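6b protein (PDB 3AQ2) disturbs plant cell proliferation, probably by acting on the host's miRNA machinery, and has an ADP-ribosylation-type fold. Local coordinates at residues 103-115 / 122-134. Sequence-based numbering, arbitrary orientation.
Sequences LDPQEMNAILQQS and VNYHHGPSTNGFF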
# COMPACT_ATOMS: atom_id res chain seq x y z
N LEU A 103 13.22 4.59 8.30
CA LEU A 103 13.79 3.73 9.34
C LEU A 103 14.43 2.52 8.71
O LEU A 103 14.08 2.14 7.59
CB LEU A 103 12.69 3.27 10.30
CG LEU A 103 11.93 4.36 11.07
CD1 LEU A 103 10.78 3.72 11.82
CD2 LEU A 103 12.85 5.11 12.00
N ASP A 104 15.37 1.89 9.42
CA ASP A 104 15.95 0.62 8.97
C ASP A 104 14.82 -0.42 8.94
O ASP A 104 13.89 -0.33 9.76
CB ASP A 104 17.07 0.19 9.93
CG ASP A 104 17.77 -1.09 9.49
OD1 ASP A 104 17.27 -2.20 9.78
OD2 ASP A 104 18.85 -0.99 8.88
N PRO A 105 14.88 -1.39 8.01
CA PRO A 105 13.85 -2.44 7.98
C PRO A 105 13.67 -3.19 9.30
O PRO A 105 12.56 -3.63 9.61
CB PRO A 105 14.34 -3.37 6.86
CG PRO A 105 15.08 -2.45 5.94
CD PRO A 105 15.81 -1.52 6.87
N GLN A 106 14.73 -3.31 10.11
CA GLN A 106 14.57 -3.96 11.41
C GLN A 106 13.69 -3.14 12.36
O GLN A 106 12.83 -3.69 13.06
CB GLN A 106 15.93 -4.27 12.04
CG GLN A 106 16.76 -5.24 11.19
CD GLN A 106 17.99 -5.76 11.92
OE1 GLN A 106 18.61 -5.04 12.71
NE2 GLN A 106 18.34 -7.02 11.67
N GLU A 107 13.90 -1.82 12.36
CA GLU A 107 13.12 -0.89 13.17
C GLU A 107 11.68 -0.85 12.68
O GLU A 107 10.74 -0.93 13.48
CB GLU A 107 13.71 0.51 13.11
CG GLU A 107 15.11 0.58 13.71
CD GLU A 107 15.82 1.89 13.40
OE1 GLU A 107 15.59 2.46 12.31
OE2 GLU A 107 16.62 2.32 14.25
N MET A 108 11.51 -0.76 11.36
CA MET A 108 10.17 -0.76 10.79
C MET A 108 9.41 -2.04 11.16
O MET A 108 8.23 -1.99 11.47
CB MET A 108 10.23 -0.60 9.27
CG MET A 108 8.86 -0.64 8.57
SD MET A 108 7.67 0.58 9.19
CE MET A 108 8.60 2.01 8.74
N ASN A 109 10.11 -3.17 11.17
CA ASN A 109 9.45 -4.41 11.52
C ASN A 109 8.91 -4.38 12.95
O ASN A 109 7.81 -4.88 13.20
CB ASN A 109 10.37 -5.61 11.35
CG ASN A 109 9.64 -6.92 11.56
OD1 ASN A 109 8.81 -7.33 10.73
ND2 ASN A 109 9.90 -7.55 12.68
N ALA A 110 9.65 -3.76 13.87
CA ALA A 110 9.17 -3.62 15.25
C ALA A 110 7.87 -2.81 15.32
O ALA A 110 6.93 -3.18 16.06
CB ALA A 110 10.24 -2.99 16.14
N ILE A 111 7.80 -1.73 14.56
CA ILE A 111 6.60 -0.90 14.55
C ILE A 111 5.43 -1.64 13.89
O ILE A 111 4.28 -1.59 14.38
CB ILE A 111 6.87 0.45 13.88
CG1 ILE A 111 7.92 1.23 14.69
CG2 ILE A 111 5.57 1.28 13.76
CD1 ILE A 111 8.30 2.58 14.08
N LEU A 112 5.72 -2.34 12.79
CA LEU A 112 4.71 -3.13 12.09
C LEU A 112 4.10 -4.24 12.95
O LEU A 112 2.89 -4.48 12.90
CB LEU A 112 5.28 -3.72 10.80
CG LEU A 112 5.52 -2.70 9.67
CD1 LEU A 112 6.42 -3.31 8.62
CD2 LEU A 112 4.17 -2.20 9.07
N GLN A 113 4.95 -4.89 13.75
CA GLN A 113 4.46 -5.93 14.66
C GLN A 113 3.49 -5.38 15.68
O GLN A 113 2.53 -6.05 16.04
CB GLN A 113 5.61 -6.61 15.39
CG GLN A 113 6.36 -7.60 14.54
CD GLN A 113 7.33 -8.43 15.36
OE1 GLN A 113 7.15 -8.61 16.57
NE2 GLN A 113 8.36 -8.96 14.70
N GLN A 114 3.75 -4.16 16.15
CA GLN A 114 2.87 -3.54 17.13
C GLN A 114 1.57 -3.05 16.48
O GLN A 114 0.54 -2.94 17.16
CB GLN A 114 3.59 -2.40 17.87
CG GLN A 114 3.01 -2.06 19.27
CD GLN A 114 2.95 -3.25 20.25
OE1 GLN A 114 3.59 -4.28 20.04
NE2 GLN A 114 2.15 -3.09 21.31
N SER A 115 1.62 -2.80 15.17
CA SER A 115 0.51 -2.20 14.42
C SER A 115 -0.45 -3.21 13.80
O SER A 115 -1.61 -2.89 13.53
CB SER A 115 1.06 -1.31 13.29
OG SER A 115 1.83 -0.23 13.80
N VAL A 122 0.36 -11.40 4.64
CA VAL A 122 1.65 -10.97 5.14
C VAL A 122 1.54 -10.96 6.67
O VAL A 122 0.56 -10.47 7.23
CB VAL A 122 1.97 -9.55 4.62
CG1 VAL A 122 3.11 -8.91 5.42
CG2 VAL A 122 2.33 -9.62 3.15
N ASN A 123 2.56 -11.50 7.33
CA ASN A 123 2.56 -11.55 8.78
C ASN A 123 3.92 -11.08 9.28
O ASN A 123 4.92 -11.82 9.20
CB ASN A 123 2.25 -12.98 9.25
CG ASN A 123 2.25 -13.13 10.76
OD1 ASN A 123 2.67 -12.23 11.49
ND2 ASN A 123 1.79 -14.29 11.23
N TYR A 124 3.96 -9.85 9.79
CA TYR A 124 5.24 -9.21 10.16
C TYR A 124 5.90 -9.84 11.38
O TYR A 124 7.07 -9.57 11.66
CB TYR A 124 5.04 -7.72 10.41
CG TYR A 124 4.51 -6.98 9.20
CD1 TYR A 124 3.31 -6.28 9.26
CD2 TYR A 124 5.22 -6.97 7.99
CE1 TYR A 124 2.81 -5.59 8.14
CE2 TYR A 124 4.73 -6.28 6.87
CZ TYR A 124 3.53 -5.59 6.96
OH TYR A 124 3.05 -4.89 5.85
N HIS A 125 5.17 -10.70 12.08
CA HIS A 125 5.66 -11.30 13.31
C HIS A 125 6.77 -12.33 13.08
O HIS A 125 7.47 -12.71 14.02
CB HIS A 125 4.49 -11.81 14.16
CG HIS A 125 3.60 -10.71 14.63
ND1 HIS A 125 3.69 -10.17 15.90
CD2 HIS A 125 2.68 -9.96 13.97
CE1 HIS A 125 2.83 -9.18 16.02
NE2 HIS A 125 2.21 -9.02 14.86
N HIS A 126 6.94 -12.75 11.83
CA HIS A 126 8.07 -13.60 11.47
C HIS A 126 9.41 -12.88 11.36
O HIS A 126 10.46 -13.54 11.27
CB HIS A 126 7.79 -14.34 10.17
CG HIS A 126 6.70 -15.35 10.31
ND1 HIS A 126 6.84 -16.49 11.08
CD2 HIS A 126 5.44 -15.36 9.82
CE1 HIS A 126 5.71 -17.18 11.03
NE2 HIS A 126 4.85 -16.52 10.27
N GLY A 127 9.39 -11.55 11.37
CA GLY A 127 10.63 -10.79 11.43
C GLY A 127 10.83 -9.94 10.18
O GLY A 127 10.01 -9.97 9.26
N PRO A 128 11.95 -9.19 10.14
CA PRO A 128 12.18 -8.15 9.12
C PRO A 128 12.21 -8.60 7.67
O PRO A 128 12.06 -7.75 6.80
CB PRO A 128 13.54 -7.55 9.52
CG PRO A 128 13.73 -7.94 10.96
CD PRO A 128 13.07 -9.29 11.09
N SER A 129 12.39 -9.89 7.39
CA SER A 129 12.33 -10.34 5.99
C SER A 129 10.93 -10.05 5.40
O SER A 129 10.78 -9.87 4.18
CB SER A 129 12.66 -11.83 5.87
OG SER A 129 11.63 -12.62 6.44
N THR A 130 9.93 -9.95 6.28
CA THR A 130 8.56 -9.72 5.83
C THR A 130 8.27 -8.28 5.39
O THR A 130 7.19 -7.99 4.86
CB THR A 130 7.55 -10.09 6.93
OG1 THR A 130 7.75 -9.23 8.05
CG2 THR A 130 7.73 -11.55 7.37
N ASN A 131 9.22 -7.38 5.61
CA ASN A 131 9.07 -5.98 5.21
C ASN A 131 10.30 -5.40 4.48
O ASN A 131 10.49 -4.18 4.48
CB ASN A 131 8.64 -5.08 6.38
CG ASN A 131 9.64 -5.09 7.54
OD1 ASN A 131 9.57 -5.95 8.39
ND2 ASN A 131 10.54 -4.10 7.57
N GLY A 132 11.10 -6.27 3.87
CA GLY A 132 12.30 -5.84 3.14
C GLY A 132 12.00 -5.13 1.83
O GLY A 132 12.90 -4.52 1.26
N PHE A 133 10.75 -5.25 1.36
CA PHE A 133 10.30 -4.63 0.11
C PHE A 133 9.01 -3.85 0.34
O PHE A 133 8.48 -3.87 1.45
CB PHE A 133 10.11 -5.71 -0.97
CG PHE A 133 11.42 -6.27 -1.46
CD1 PHE A 133 12.16 -7.12 -0.64
CD2 PHE A 133 11.95 -5.89 -2.69
CE1 PHE A 133 13.42 -7.60 -1.05
CE2 PHE A 133 13.20 -6.36 -3.11
CZ PHE A 133 13.93 -7.23 -2.29
N PHE A 134 8.51 -3.15 -0.67
CA PHE A 134 7.29 -2.38 -0.47
C PHE A 134 6.46 -2.29 -1.73
O PHE A 134 6.97 -2.40 -2.85
CB PHE A 134 7.60 -0.95 0.02
CG PHE A 134 8.31 -0.09 -1.01
CD1 PHE A 134 7.58 0.66 -1.95
CD2 PHE A 134 9.71 -0.04 -1.05
CE1 PHE A 134 8.22 1.45 -2.92
CE2 PHE A 134 10.37 0.76 -2.02
CZ PHE A 134 9.64 1.50 -2.95
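Helix 105-115 of this ADP-ribosylation-type fold packs against the loop that follows it, and Asn-131, close to where that loop enters strand 133-137, bonds to the first turn of the helix. Its ND2 donates to Pro-105 O at 2.9 Å, nearly straight at 169°, with the acceptor lying almost in the amide plane. A first torsion near +60° places CG between the backbone N and carbonyl carbon of Asn-131 and directs the amide to Pro-105. Pro-105 O therefore takes two donors, since Asn-109 N also binds it within the helix. The side-chain amides of Asn-109 and Asn-131 lie nearly coplanar, while the side chains cross at about a right angle.

How an irregular connection can still follow a helix is illustrated by the two 3-10 segments, 124-126 and 128-130, that precede strand 133-137 and face successive helical turns. In the first, Leu-112 lies over one face of the Tyr-124 ring: CD1 sits 3.9 Å from the ring centroid in a CH-pi contact, and CB approaches Tyr-124 CD1 at 3.6 Å. The same Leu-112 CD1 meets Asn-131 CB at 3.6 Å, so this one methyl touches both the ring and the Asn-131 side chain. Beyond the ring, Tyr-124 OH is hydrogen-bonded to Tyr-69 O of strand 66-70 and to Asn-87 ND2. Gln-113, extended beyond CG, runs across the His-125 imidazole with its own CG over the face, 4.1 Å from the centroid, and reaches Tyr-124 O through NE2 in a weak, bent bond of 3.4 Å; His-125 NE2 bonds Cys-116 O just past the helix. At the second 3-10 segment, Pro-128 CG rests 4.1 Å from Gln-106 CG, extending the contact along the helix to its exposed flank.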